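Local coordinates for protein prephenate dehydratase (PDB 3MWB) that probably catalyses the decarboxylating dehydration of prephenate to phenylpyruvate in phenylalanine biosynthesis, and binds L-phenylalanine at its ACT domain, at residues Asn229-Glu234 with Asp250-Ala255; Ala199-Val204 with Tyr280-Lys285; Thr203-Leu208 with Phe246-Ala251; Asp221-Arg226 with Ala261-Gly266; Ile82-Leu87 with Phe184-Arg189. All blocks are in the same frame, centred on the assembly; numbering follows the deposited sequence. Where two conformers were deposited one is given.

Interactions 1, 2 and 3 build the four-stranded antiparallel sheet of the ACT domain. Interactions 1 and 3 share D250 and A251 on strand 245-252, interactions 2 and 3 share T203 and V204 on strand 200-207, and the centres of 1 and 2 lie 8 Å apart. Interaction 4 joins the two helices packed on this sheet, F223 CG coming within 3.6 Å of L230 CD2. Interaction 5 belongs to the prephenate dehydratase domain and meets the ACT sheet at interaction 2, where K201 NZ is 2.8 Å from E85 OE1; its centre is about 23 Å from that of interaction 4. Bound phenylalanine touches 1 and 3, one molecule at each.

Interaction 1: residues Asn229-Glu234 with Asp250-Ala255; sequences NLSRIE and DADGHA. With PHE (phenylalanine), chain C.
R232 takes hold of D250 side-on, NE to OD2 and NH2 to OD1 at 2.8 Å each, a bidentate salt bridge. The arginine chain bends at chi3 (60°), which places NE beside D250. Both nitrogens meet the carboxylate from above its plane, and the two flat groups are turned 62° apart. The remaining nitrogen, NH1, bridges to E234 OE2, which extends the ion pair into a three-residue network. Among the side-chain hydrogen bonds, N229 and D252 lie side by side, ND2 donating to OD2 at 3.1 Å; D252 OD1 forms a salt bridge with R282. S231 OG touches D250 CB and shares a water with D250 OD2. Backbone bonds run from D252 N to N229 O (2.7 Å) and S231 N to D250 O. Because S231 and R232 both face D250, the register slips by one residue. Across the two segments the apolar contact is L230 CD2 on A251 CB (3.7 Å). Phenylalanine is gripped by N229 and L230: its N donates to N229 OD1 and to L230 O (2.7 Å), while L230 N donates to its OXT (2.8 Å). D211 and L216 of the second subunit add further hydrogen bonds to the ligand. The geometry is that of a classic beta bulge beside the intersubunit phenylalanine pocket of an ACT domain.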
# COMPACT_ATOMS: atom_id res chain seq x y z
N ASN A 229 4.25 15.51 -1.91
CA ASN A 229 3.45 15.94 -0.79
C ASN A 229 2.15 16.60 -1.23
O ASN A 229 2.12 17.41 -2.18
CB ASN A 229 4.25 16.94 0.04
CG ASN A 229 3.76 17.07 1.44
OD1 ASN A 229 3.60 16.09 2.16
ND2 ASN A 229 3.52 18.30 1.86
N LEU A 230 1.07 16.28 -0.51
CA LEU A 230 -0.22 16.92 -0.78
C LEU A 230 -0.58 17.99 0.25
O LEU A 230 -0.23 17.88 1.44
CB LEU A 230 -1.34 15.89 -0.88
CG LEU A 230 -1.12 14.72 -1.83
CD1 LEU A 230 -2.31 13.75 -1.71
CD2 LEU A 230 -0.91 15.18 -3.30
N SER A 231 -1.29 19.02 -0.20
CA SER A 231 -1.74 20.08 0.71
C SER A 231 -3.27 20.19 0.78
O SER A 231 -3.81 20.91 1.62
CB SER A 231 -1.13 21.42 0.30
OG SER A 231 -1.53 21.73 -1.02
N ARG A 232 -3.97 19.49 -0.13
CA ARG A 232 -5.43 19.50 -0.13
C ARG A 232 -5.98 18.27 -0.81
O ARG A 232 -5.52 17.87 -1.88
CB ARG A 232 -6.00 20.75 -0.80
CG ARG A 232 -7.54 20.91 -0.64
CD ARG A 232 -8.05 22.18 -1.33
NE ARG A 232 -7.73 22.10 -2.75
CZ ARG A 232 -8.52 21.56 -3.68
NH1 ARG A 232 -9.72 21.10 -3.34
NH2 ARG A 232 -8.11 21.49 -4.94
N ILE A 233 -6.94 17.63 -0.14
CA ILE A 233 -7.81 16.65 -0.82
C ILE A 233 -9.27 16.81 -0.37
O ILE A 233 -9.53 17.04 0.81
CB ILE A 233 -7.35 15.22 -0.62
CG1 ILE A 233 -8.38 14.25 -1.25
CG2 ILE A 233 -7.11 14.93 0.87
CD1 ILE A 233 -8.02 12.85 -1.13
N GLU A 234 -10.19 16.72 -1.33
CA GLU A 234 -11.63 16.74 -1.06
C GLU A 234 -12.35 15.82 -2.06
O GLU A 234 -12.19 15.93 -3.28
CB GLU A 234 -12.20 18.18 -1.13
CG GLU A 234 -11.32 19.24 -0.47
CD GLU A 234 -11.90 20.64 -0.49
OE1 GLU A 234 -12.99 20.86 0.07
OE2 GLU A 234 -11.24 21.54 -1.06
N ASP A 250 -4.64 19.18 -4.33
CA ASP A 250 -3.47 20.06 -4.55
C ASP A 250 -2.22 19.31 -4.12
O ASP A 250 -2.17 18.77 -3.00
CB ASP A 250 -3.55 21.37 -3.74
CG ASP A 250 -4.78 22.23 -4.07
OD1 ASP A 250 -5.35 22.11 -5.19
OD2 ASP A 250 -5.18 23.05 -3.21
N ALA A 251 -1.24 19.24 -5.03
CA ALA A 251 0.08 18.65 -4.73
C ALA A 251 1.16 19.71 -4.72
O ALA A 251 1.03 20.74 -5.43
CB ALA A 251 0.41 17.57 -5.77
N ASP A 252 2.20 19.49 -3.92
CA ASP A 252 3.43 20.31 -3.97
C ASP A 252 4.21 19.96 -5.22
O ASP A 252 4.54 18.78 -5.44
CB ASP A 252 4.35 19.99 -2.80
CG ASP A 252 3.82 20.48 -1.47
OD1 ASP A 252 2.78 21.19 -1.45
OD2 ASP A 252 4.46 20.17 -0.43
N GLY A 253 4.53 20.95 -6.04
CA GLY A 253 5.30 20.68 -7.22
C GLY A 253 4.77 21.31 -8.48
O GLY A 253 3.67 21.87 -8.53
N HIS A 254 5.58 21.19 -9.52
CA HIS A 254 5.24 21.75 -10.82
C HIS A 254 5.17 20.59 -11.82
O HIS A 254 5.96 19.66 -11.74
CB HIS A 254 6.33 22.70 -11.22
CG HIS A 254 6.05 23.45 -12.49
ND1 HIS A 254 5.54 24.73 -12.49
CD2 HIS A 254 6.25 23.12 -13.78
CE1 HIS A 254 5.44 25.16 -13.74
NE2 HIS A 254 5.86 24.19 -14.54
N ALA A 255 4.22 20.66 -12.76
CA ALA A 255 4.00 19.58 -13.74
C ALA A 255 5.29 19.12 -14.45
O ALA A 255 5.40 17.94 -14.80
CB ALA A 255 2.95 19.99 -14.76
N PHE C . 0.99 16.12 3.01
CA PHE C . 0.55 14.77 3.54
C PHE C . 0.47 13.75 2.41
O PHE C . -0.02 12.61 2.61
CB PHE C . -0.80 14.85 4.31
CG PHE C . -1.91 15.56 3.56
CD1 PHE C . -2.59 14.94 2.49
CD2 PHE C . -2.30 16.86 3.94
CE1 PHE C . -3.61 15.59 1.80
CE2 PHE C . -3.33 17.54 3.26
CZ PHE C . -3.99 16.89 2.18
OXT PHE C . 0.84 14.09 1.26
O HOH W 1 -3.48 23.77 -1.27
O HOH W 2 0.66 22.04 -2.54

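Interaction 2: residues Ala199-Val204 with Tyr280-Lys285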
# COMPACT_ATOMS: atom_id res chain seq x y z
N ALA A 199 8.82 26.36 -5.78
CA ALA A 199 7.84 26.55 -4.72
C ALA A 199 6.45 26.64 -5.37
O ALA A 199 5.76 27.65 -5.28
CB ALA A 199 8.17 27.80 -3.89
N ASP A 200 6.05 25.55 -6.02
CA ASP A 200 4.84 25.55 -6.84
C ASP A 200 3.82 24.60 -6.28
O ASP A 200 4.13 23.73 -5.45
CB ASP A 200 5.17 25.15 -8.28
CG ASP A 200 6.05 26.17 -9.01
OD1 ASP A 200 5.74 27.36 -8.98
OD2 ASP A 200 7.06 25.76 -9.62
N LYS A 201 2.59 24.76 -6.76
CA LYS A 201 1.48 23.89 -6.45
C LYS A 201 0.93 23.35 -7.77
O LYS A 201 0.92 24.04 -8.79
CB LYS A 201 0.42 24.73 -5.73
CG LYS A 201 -0.55 23.96 -4.87
CD LYS A 201 -1.42 24.91 -4.01
CE LYS A 201 -0.85 25.20 -2.62
NZ LYS A 201 -1.79 26.11 -1.88
N THR A 202 0.48 22.10 -7.75
CA THR A 202 -0.21 21.52 -8.90
C THR A 202 -1.56 21.00 -8.44
O THR A 202 -1.64 20.27 -7.44
CB THR A 202 0.64 20.44 -9.62
OG1 THR A 202 1.82 21.03 -10.18
CG2 THR A 202 -0.14 19.74 -10.77
N THR A 203 -2.60 21.35 -9.18
CA THR A 203 -3.97 20.94 -8.87
C THR A 203 -4.53 20.02 -9.96
O THR A 203 -4.35 20.27 -11.16
CB THR A 203 -4.91 22.19 -8.67
OG1 THR A 203 -4.39 23.05 -7.65
CG2 THR A 203 -6.33 21.77 -8.24
N VAL A 204 -5.22 18.97 -9.52
CA VAL A 204 -5.89 18.03 -10.41
C VAL A 204 -7.27 17.64 -9.88
O VAL A 204 -7.55 17.72 -8.68
CB VAL A 204 -5.09 16.73 -10.62
CG1 VAL A 204 -3.86 16.98 -11.43
CG2 VAL A 204 -4.77 16.02 -9.27
N TYR A 280 1.27 26.34 -10.49
CA TYR A 280 1.30 27.77 -10.21
C TYR A 280 2.05 28.00 -8.90
O TYR A 280 2.13 27.09 -8.05
CB TYR A 280 -0.14 28.37 -10.13
CG TYR A 280 -1.04 27.61 -9.21
CD1 TYR A 280 -1.72 26.47 -9.66
CD2 TYR A 280 -1.17 27.97 -7.86
CE1 TYR A 280 -2.50 25.71 -8.80
CE2 TYR A 280 -1.99 27.18 -6.98
CZ TYR A 280 -2.65 26.07 -7.48
OH TYR A 280 -3.48 25.29 -6.69
N ALA A 281 2.58 29.21 -8.75
CA ALA A 281 3.37 29.58 -7.57
C ALA A 281 2.52 29.52 -6.30
O ALA A 281 1.36 29.95 -6.31
CB ALA A 281 3.97 30.99 -7.75
N ARG A 282 3.10 28.97 -5.23
CA ARG A 282 2.49 29.02 -3.90
C ARG A 282 2.48 30.45 -3.39
O ARG A 282 3.52 31.14 -3.43
CB ARG A 282 3.23 28.13 -2.88
CG ARG A 282 3.25 26.61 -3.25
CD ARG A 282 3.89 25.71 -2.17
NE ARG A 282 3.55 26.06 -0.79
CZ ARG A 282 2.83 25.32 0.05
NH1 ARG A 282 2.35 24.13 -0.31
NH2 ARG A 282 2.59 25.77 1.28
N ALA A 283 1.31 30.91 -2.92
CA ALA A 283 1.17 32.21 -2.26
C ALA A 283 2.19 32.39 -1.14
O ALA A 283 2.72 33.48 -0.94
CB ALA A 283 -0.25 32.36 -1.71
N ASP A 284 2.46 31.32 -0.40
CA ASP A 284 3.33 31.41 0.79
C ASP A 284 4.83 31.23 0.47
O ASP A 284 5.67 31.30 1.37
CB ASP A 284 2.88 30.41 1.87
CG ASP A 284 3.08 28.94 1.46
OD1 ASP A 284 3.77 28.64 0.45
OD2 ASP A 284 2.54 28.06 2.17
N LYS A 285 5.14 30.97 -0.80
CA LYS A 285 6.52 30.88 -1.29
C LYS A 285 7.37 29.75 -0.67
O LYS A 285 8.60 29.80 -0.73
CB LYS A 285 7.26 32.22 -1.12
CG LYS A 285 6.49 33.45 -1.61
CD LYS A 285 7.08 33.98 -2.89
CE LYS A 285 6.47 35.33 -3.24
NZ LYS A 285 7.07 35.84 -4.48
O HOH W 3 6.11 30.42 -4.55
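Y280 OH donates to T203 OG1 at 2.6 Å, the acceptor lying at the ring edge and in its plane. K201 CB lies over one ring face, 4.0 Å from the centroid of the Y280 ring and 27° off the normal, a CH-pi contact, and K201 CD reaches Y280 OH at 3.4 Å. Y280 CG stands between the backbone N and the carbonyl carbon (chi1 52°), on the face it shares with K201. K201 N to Y280 O (2.7 Å) and Y280 N to K201 O (2.9 Å) form the antiparallel hydrogen-bonded pair beneath these side chains. The pairing joins strand 200-207 to the outermost strand 275-281 of the ACT-domain sheet. Farther along, R282 N donates to A199 O at 3.0 Å, and one water donates to both A199 O and R282 O. There strand 275-281 ends, and a type I turn from R282 to K285 follows. R282 packs CG against A199 O and the D200 carbonyl carbon, while its guanidinium forms salt bridges with D284 inside the turn and with D252. K201 NZ lies 4.9 Å from R282 NH1, like charges probably offset by E85, which pairs with K201 NZ, and by the two aspartates.

Interaction 3: residues Thr203-Leu208 with Phe246-Ala251. With PHE (phenylalanine), chain D.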
# COMPACT_ATOMS: atom_id res chain seq x y z
N THR A 203 -2.60 21.35 -9.18
CA THR A 203 -3.97 20.94 -8.87
C THR A 203 -4.53 20.02 -9.96
O THR A 203 -4.35 20.27 -11.16
CB THR A 203 -4.91 22.19 -8.67
OG1 THR A 203 -4.39 23.05 -7.65
CG2 THR A 203 -6.33 21.77 -8.24
N VAL A 204 -5.22 18.97 -9.52
CA VAL A 204 -5.89 18.03 -10.41
C VAL A 204 -7.27 17.64 -9.88
O VAL A 204 -7.55 17.72 -8.68
CB VAL A 204 -5.09 16.73 -10.62
CG1 VAL A 204 -3.86 16.98 -11.43
CG2 VAL A 204 -4.77 16.02 -9.27
N VAL A 205 -8.14 17.20 -10.79
CA VAL A 205 -9.41 16.63 -10.39
C VAL A 205 -9.45 15.23 -10.94
O VAL A 205 -9.32 15.05 -12.16
CB VAL A 205 -10.62 17.46 -10.91
CG1 VAL A 205 -11.95 16.66 -10.71
CG2 VAL A 205 -10.67 18.82 -10.21
N VAL A 206 -9.59 14.24 -10.06
CA VAL A 206 -9.52 12.83 -10.46
C VAL A 206 -10.87 12.15 -10.23
O VAL A 206 -11.30 11.97 -9.09
CB VAL A 206 -8.38 12.05 -9.73
CG1 VAL A 206 -8.19 10.64 -10.30
CG2 VAL A 206 -7.05 12.87 -9.76
N PRO A 207 -11.53 11.76 -11.34
CA PRO A 207 -12.76 10.99 -11.28
C PRO A 207 -12.46 9.58 -10.78
O PRO A 207 -11.47 8.97 -11.20
CB PRO A 207 -13.23 10.94 -12.74
CG PRO A 207 -12.53 12.08 -13.41
CD PRO A 207 -11.20 12.17 -12.72
N LEU A 208 -13.28 9.08 -9.87
CA LEU A 208 -13.19 7.71 -9.43
C LEU A 208 -13.82 6.77 -10.47
O LEU A 208 -15.01 6.90 -10.77
CB LEU A 208 -13.86 7.56 -8.07
CG LEU A 208 -13.75 6.23 -7.34
CD1 LEU A 208 -12.31 5.93 -6.94
CD2 LEU A 208 -14.64 6.27 -6.13
N PHE A 246 -15.55 12.50 -7.55
CA PHE A 246 -14.24 12.94 -7.94
C PHE A 246 -13.45 13.44 -6.74
O PHE A 246 -14.02 13.78 -5.71
CB PHE A 246 -14.28 13.97 -9.08
CG PHE A 246 -14.88 15.28 -8.70
CD1 PHE A 246 -14.13 16.23 -7.99
CD2 PHE A 246 -16.19 15.59 -9.06
CE1 PHE A 246 -14.68 17.46 -7.64
CE2 PHE A 246 -16.76 16.83 -8.71
CZ PHE A 246 -16.01 17.76 -7.99
N PHE A 247 -12.13 13.43 -6.87
CA PHE A 247 -11.24 13.96 -5.85
C PHE A 247 -10.55 15.21 -6.37
O PHE A 247 -9.94 15.21 -7.44
CB PHE A 247 -10.23 12.90 -5.43
CG PHE A 247 -10.87 11.59 -5.06
CD1 PHE A 247 -11.51 11.44 -3.84
CD2 PHE A 247 -10.83 10.50 -5.94
CE1 PHE A 247 -12.12 10.21 -3.50
CE2 PHE A 247 -11.40 9.27 -5.61
CZ PHE A 247 -12.07 9.13 -4.38
N SER A 248 -10.69 16.29 -5.61
CA SER A 248 -10.03 17.57 -5.86
C SER A 248 -8.75 17.61 -5.02
O SER A 248 -8.79 17.44 -3.78
CB SER A 248 -10.98 18.70 -5.47
OG SER A 248 -10.53 19.96 -5.93
N ILE A 249 -7.62 17.80 -5.67
CA ILE A 249 -6.33 17.56 -5.01
C ILE A 249 -5.33 18.66 -5.35
O ILE A 249 -5.18 19.04 -6.52
CB ILE A 249 -5.73 16.17 -5.43
CG1 ILE A 249 -6.59 15.00 -4.91
CG2 ILE A 249 -4.30 16.01 -4.91
CD1 ILE A 249 -6.30 13.68 -5.60
N ASP A 250 -4.64 19.18 -4.33
CA ASP A 250 -3.47 20.06 -4.55
C ASP A 250 -2.22 19.31 -4.12
O ASP A 250 -2.17 18.77 -3.00
CB ASP A 250 -3.55 21.37 -3.74
CG ASP A 250 -4.78 22.23 -4.07
OD1 ASP A 250 -5.35 22.11 -5.19
OD2 ASP A 250 -5.18 23.05 -3.21
N ALA A 251 -1.24 19.24 -5.03
CA ALA A 251 0.08 18.65 -4.73
C ALA A 251 1.16 19.71 -4.72
O ALA A 251 1.03 20.74 -5.43
CB ALA A 251 0.41 17.57 -5.77
N PHE D . -14.71 4.28 -1.49
CA PHE D . -13.32 4.45 -2.00
C PHE D . -12.25 4.23 -0.94
O PHE D . -12.55 3.91 0.21
CB PHE D . -13.16 5.81 -2.71
CG PHE D . -13.49 7.03 -1.86
CD1 PHE D . -12.60 7.50 -0.89
CD2 PHE D . -14.68 7.73 -2.07
CE1 PHE D . -12.88 8.64 -0.13
CE2 PHE D . -14.97 8.90 -1.32
CZ PHE D . -14.08 9.33 -0.34
OXT PHE D . -11.05 4.38 -1.19
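Two carbons meet the F247 ring at its edge: L208 CD1 lies in the ring plane, 3.7 Å from CE2, and CG of a bound phenylalanine is likewise in plane, 3.6 Å from CZ. L208 CD2 in turn reaches the ligand CB. The F246 ring belongs to the other sheet face, where V205 CG1, anti to the backbone N (chi1 168°), approaches CD1 obliquely at 3.5 Å. Between the two faces run two antiparallel hydrogen-bonded pairs, V204 with I249 and V206 with F247, the latter with V206 N to F247 O at 2.8 Å and 169°. The strand axes pass 4.4 Å apart at 164°. On the F247 face, V204 CG2 packs on I249 CB at 4.0 Å, in the layer against which helix 215-224 is laid. On the F246 face lie the polar groups T203 and D250, side by side; T203 OG1 donates to D250 OD1 at 2.8 Å from above the carboxylate plane, and itself accepts from Y280. The buried carboxylate, also bridged to R232, is thus supplied with donors, which would stabilise its charge. Toward the ligand the chemistry is wholly apolar: F247 and L208 give hydrocarbon contacts to phenylalanine, whose polar ends are bound by other residues.

Interaction 4: residues Asp221-Arg226 with Ala261-Gly266; sequences DQFASR and ADALAG
D262 OD2 takes two nitrogens of R226 in a salt bridge, NE with a nearly straight N-H...O angle of 165° and NH2 through a weak bond at 3.3 Å. NE is modelled 2.5 Å from OD2, shorter than usual, and the exact length is doubtful. NE comes to the oxygen on its anti side, 31° out of the carboxylate plane, while OD2 lies close to the guanidinium plane. The two side chains cross at about a right angle. R226 runs extended from CG to NE, CD passes 3.4 Å from A263 N, and the guanidinium lies with one face over D262 C and A263 CA. NH1 turns back to its own segment, donating to Q222 O (3.0 Å), on a lone pair, and to Q222 OE1 (2.9 Å), from above the carbonyl plane. Q222 OE1 also rests 3.1 Å from G266 CA. Between the helices A263 CB fits against Q222 O and against F223 CD1 at 3.9 Å, the F223 ring continuing down to V204, I249 and A251 of the sheet. The contact thus joins the two helices on one face of the ACT sheet. One guanidinium satisfies a carboxylate, a backbone carbonyl and an amide oxygen, and its positive charge would be expected to keep D262 ionised.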
# COMPACT_ATOMS: atom_id res chain seq x y z
N ASP A 221 -1.42 7.05 -3.94
CA ASP A 221 -0.12 6.41 -4.07
C ASP A 221 0.67 6.94 -5.26
O ASP A 221 1.89 6.95 -5.21
CB ASP A 221 -0.23 4.88 -4.17
CG ASP A 221 1.07 4.18 -3.79
OD1 ASP A 221 1.59 4.46 -2.70
OD2 ASP A 221 1.57 3.35 -4.59
N GLN A 222 -0.02 7.40 -6.32
CA GLN A 222 0.68 7.99 -7.46
C GLN A 222 1.57 9.16 -7.00
O GLN A 222 2.70 9.28 -7.46
CB GLN A 222 -0.28 8.43 -8.56
CG GLN A 222 -1.13 7.31 -9.14
CD GLN A 222 -0.32 6.10 -9.57
OE1 GLN A 222 0.66 6.21 -10.30
NE2 GLN A 222 -0.74 4.92 -9.11
N PHE A 223 1.06 9.98 -6.07
CA PHE A 223 1.84 11.06 -5.45
C PHE A 223 2.81 10.54 -4.38
O PHE A 223 3.99 10.86 -4.41
CB PHE A 223 0.90 12.13 -4.88
CG PHE A 223 0.11 12.88 -5.93
CD1 PHE A 223 0.74 13.73 -6.82
CD2 PHE A 223 -1.27 12.75 -6.01
CE1 PHE A 223 0.02 14.42 -7.80
CE2 PHE A 223 -2.00 13.42 -6.97
CZ PHE A 223 -1.36 14.28 -7.86
N ALA A 224 2.31 9.73 -3.44
CA ALA A 224 3.12 9.32 -2.29
C ALA A 224 4.34 8.48 -2.69
O ALA A 224 5.43 8.70 -2.17
CB ALA A 224 2.27 8.59 -1.23
N SER A 225 4.16 7.54 -3.62
CA SER A 225 5.27 6.67 -4.09
C SER A 225 6.37 7.42 -4.86
O SER A 225 7.43 6.86 -5.08
CB SER A 225 4.73 5.50 -4.93
OG SER A 225 4.35 5.94 -6.21
N ARG A 226 6.09 8.67 -5.28
CA ARG A 226 7.04 9.49 -6.01
C ARG A 226 7.49 10.73 -5.20
O ARG A 226 8.00 11.70 -5.74
CB ARG A 226 6.45 9.89 -7.36
CG ARG A 226 6.29 8.69 -8.33
CD ARG A 226 5.48 9.10 -9.53
NE ARG A 226 5.29 8.01 -10.48
CZ ARG A 226 4.25 7.18 -10.51
NH1 ARG A 226 3.27 7.30 -9.64
NH2 ARG A 226 4.20 6.24 -11.46
N ALA A 261 5.29 14.96 -13.25
CA ALA A 261 4.91 14.45 -14.55
C ALA A 261 4.67 12.95 -14.46
O ALA A 261 3.70 12.44 -15.03
CB ALA A 261 5.98 14.76 -15.63
N ASP A 262 5.56 12.25 -13.77
CA ASP A 262 5.41 10.81 -13.61
C ASP A 262 4.12 10.46 -12.86
O ASP A 262 3.37 9.59 -13.31
CB ASP A 262 6.63 10.20 -12.93
CG ASP A 262 6.85 8.76 -13.34
OD1 ASP A 262 7.03 8.52 -14.56
OD2 ASP A 262 6.85 7.87 -12.44
N ALA A 263 3.85 11.15 -11.75
CA ALA A 263 2.60 10.99 -11.00
C ALA A 263 1.37 11.28 -11.85
O ALA A 263 0.42 10.52 -11.80
CB ALA A 263 2.59 11.87 -9.74
N LEU A 264 1.41 12.37 -12.62
CA LEU A 264 0.32 12.71 -13.52
C LEU A 264 0.03 11.56 -14.50
O LEU A 264 -1.13 11.25 -14.77
CB LEU A 264 0.59 14.03 -14.29
CG LEU A 264 0.61 15.32 -13.42
CD1 LEU A 264 1.20 16.51 -14.20
CD2 LEU A 264 -0.80 15.66 -12.84
N ALA A 265 1.08 10.95 -15.04
CA ALA A 265 0.89 9.80 -15.94
C ALA A 265 0.22 8.63 -15.23
O ALA A 265 -0.67 7.98 -15.79
CB ALA A 265 2.20 9.37 -16.57
N GLY A 266 0.63 8.39 -13.99
CA GLY A 266 0.04 7.30 -13.16
C GLY A 266 -1.45 7.52 -12.93
O GLY A 266 -2.24 6.57 -12.94

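Interaction 5: residues Ile82-Leu87 with Phe184-Arg189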
# COMPACT_ATOMS: atom_id res chain seq x y z
N ILE A 82 -5.74 27.11 -13.05
CA ILE A 82 -5.33 28.04 -12.02
C ILE A 82 -3.96 28.62 -12.40
O ILE A 82 -3.00 27.87 -12.58
CB ILE A 82 -5.23 27.34 -10.65
CG1 ILE A 82 -6.62 26.81 -10.25
CG2 ILE A 82 -4.66 28.30 -9.60
CD1 ILE A 82 -6.61 25.75 -9.09
N ILE A 83 -3.88 29.94 -12.52
CA ILE A 83 -2.61 30.60 -12.84
C ILE A 83 -1.99 31.33 -11.63
O ILE A 83 -0.82 31.70 -11.66
CB ILE A 83 -2.80 31.59 -14.00
CG1 ILE A 83 -3.73 32.75 -13.60
CG2 ILE A 83 -3.38 30.85 -15.22
CD1 ILE A 83 -3.93 33.82 -14.75
N ARG A 84 -2.79 31.52 -10.58
CA ARG A 84 -2.37 32.23 -9.38
C ARG A 84 -3.25 31.84 -8.22
O ARG A 84 -4.45 31.58 -8.39
CB ARG A 84 -2.47 33.73 -9.56
CG ARG A 84 -2.02 34.53 -8.33
CD ARG A 84 -2.21 36.03 -8.54
NE ARG A 84 -1.27 36.53 -9.52
CZ ARG A 84 -0.07 37.03 -9.22
NH1 ARG A 84 0.32 37.10 -7.95
NH2 ARG A 84 0.72 37.45 -10.19
N GLU A 85 -2.66 31.82 -7.03
CA GLU A 85 -3.44 31.66 -5.83
C GLU A 85 -3.14 32.87 -4.93
O GLU A 85 -2.08 33.47 -5.05
CB GLU A 85 -3.14 30.31 -5.15
CG GLU A 85 -1.76 30.17 -4.53
CD GLU A 85 -1.69 29.04 -3.49
OE1 GLU A 85 -2.66 28.26 -3.36
OE2 GLU A 85 -0.65 28.92 -2.83
N ALA A 86 -4.10 33.24 -4.09
CA ALA A 86 -3.92 34.31 -3.11
C ALA A 86 -4.41 33.89 -1.73
O ALA A 86 -5.45 33.22 -1.59
CB ALA A 86 -4.64 35.55 -3.56
N LEU A 87 -3.67 34.29 -0.71
CA LEU A 87 -4.07 34.05 0.66
C LEU A 87 -4.23 35.42 1.30
O LEU A 87 -3.23 36.08 1.61
CB LEU A 87 -3.02 33.23 1.40
CG LEU A 87 -3.09 31.72 1.26
CD1 LEU A 87 -1.78 31.08 1.76
CD2 LEU A 87 -4.30 31.16 2.01
N PHE A 184 -7.98 32.19 -2.39
CA PHE A 184 -8.61 32.41 -3.68
C PHE A 184 -7.77 31.79 -4.79
O PHE A 184 -6.57 31.58 -4.62
CB PHE A 184 -8.73 33.93 -3.97
CG PHE A 184 -9.59 34.68 -2.99
CD1 PHE A 184 -9.04 35.21 -1.80
CD2 PHE A 184 -10.94 34.92 -3.27
CE1 PHE A 184 -9.83 35.93 -0.90
CE2 PHE A 184 -11.75 35.63 -2.38
CZ PHE A 184 -11.19 36.15 -1.18
N ILE A 185 -8.40 31.53 -5.94
CA ILE A 185 -7.68 31.09 -7.13
C ILE A 185 -8.08 31.96 -8.32
O ILE A 185 -9.22 32.42 -8.43
CB ILE A 185 -7.86 29.56 -7.44
CG1 ILE A 185 -9.35 29.18 -7.46
CG2 ILE A 185 -7.05 28.72 -6.47
CD1 ILE A 185 -9.65 27.78 -7.98
N LEU A 186 -7.12 32.21 -9.18
CA LEU A 186 -7.36 32.96 -10.41
C LEU A 186 -7.30 31.97 -11.56
O LEU A 186 -6.30 31.31 -11.77
CB LEU A 186 -6.29 34.05 -10.61
CG LEU A 186 -6.46 35.09 -11.72
CD1 LEU A 186 -7.66 36.01 -11.47
CD2 LEU A 186 -5.17 35.93 -11.83
N VAL A 187 -8.39 31.85 -12.30
CA VAL A 187 -8.55 30.76 -13.24
C VAL A 187 -8.68 31.26 -14.68
O VAL A 187 -9.49 32.13 -14.94
CB VAL A 187 -9.79 29.94 -12.85
CG1 VAL A 187 -9.93 28.76 -13.77
CG2 VAL A 187 -9.66 29.46 -11.38
N SER A 188 -7.90 30.71 -15.60
CA SER A 188 -7.99 31.10 -17.01
C SER A 188 -8.25 29.89 -17.90
O SER A 188 -8.28 28.76 -17.42
CB SER A 188 -6.69 31.79 -17.45
OG SER A 188 -6.41 32.91 -16.64
N ARG A 189 -8.42 30.14 -19.20
CA ARG A 189 -8.42 29.07 -20.19
C ARG A 189 -6.99 28.50 -20.27
O ARG A 189 -6.04 29.21 -19.92
CB ARG A 189 -8.84 29.62 -21.58
CG ARG A 189 -10.29 30.14 -21.65
CD ARG A 189 -10.68 30.62 -23.07
NE ARG A 189 -9.87 31.74 -23.58
CZ ARG A 189 -9.97 33.02 -23.20
NH1 ARG A 189 -10.84 33.40 -22.26
NH2 ARG A 189 -9.17 33.92 -23.74
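I82 and I185 meet on one face of the sheet, CD1 to CD1 at 3.8 Å, with V187 CG2 beside I82 CG1. A second apolar group forms where I83 CD1 touches L186 CD2 (3.8 Å); I83 CG1 sits between the backbone N and the carbonyl carbon (chi1 66°), which carries it to L186. Backbone bonds hold the antiparallel strands: A86 N to F184 O (3.0 Å) and F184 N to A86 O (2.8 Å) make a hydrogen-bonded pair, while L186 N donates to R84 O and I83 N to L186 O, each at 2.9 Å. The axes pass 4.7 Å apart at 157°. E85 is the buried charged group, its carboxylate bound by K201, R183 and the A283 backbone N. In the dehydratase domain, strand 81-89 is the outermost strand of its mixed sheet; strand 181-188 separates it from 54-60, helix 18-23 packs against F184, and Y280 of the ACT sheet touches I82 and E85.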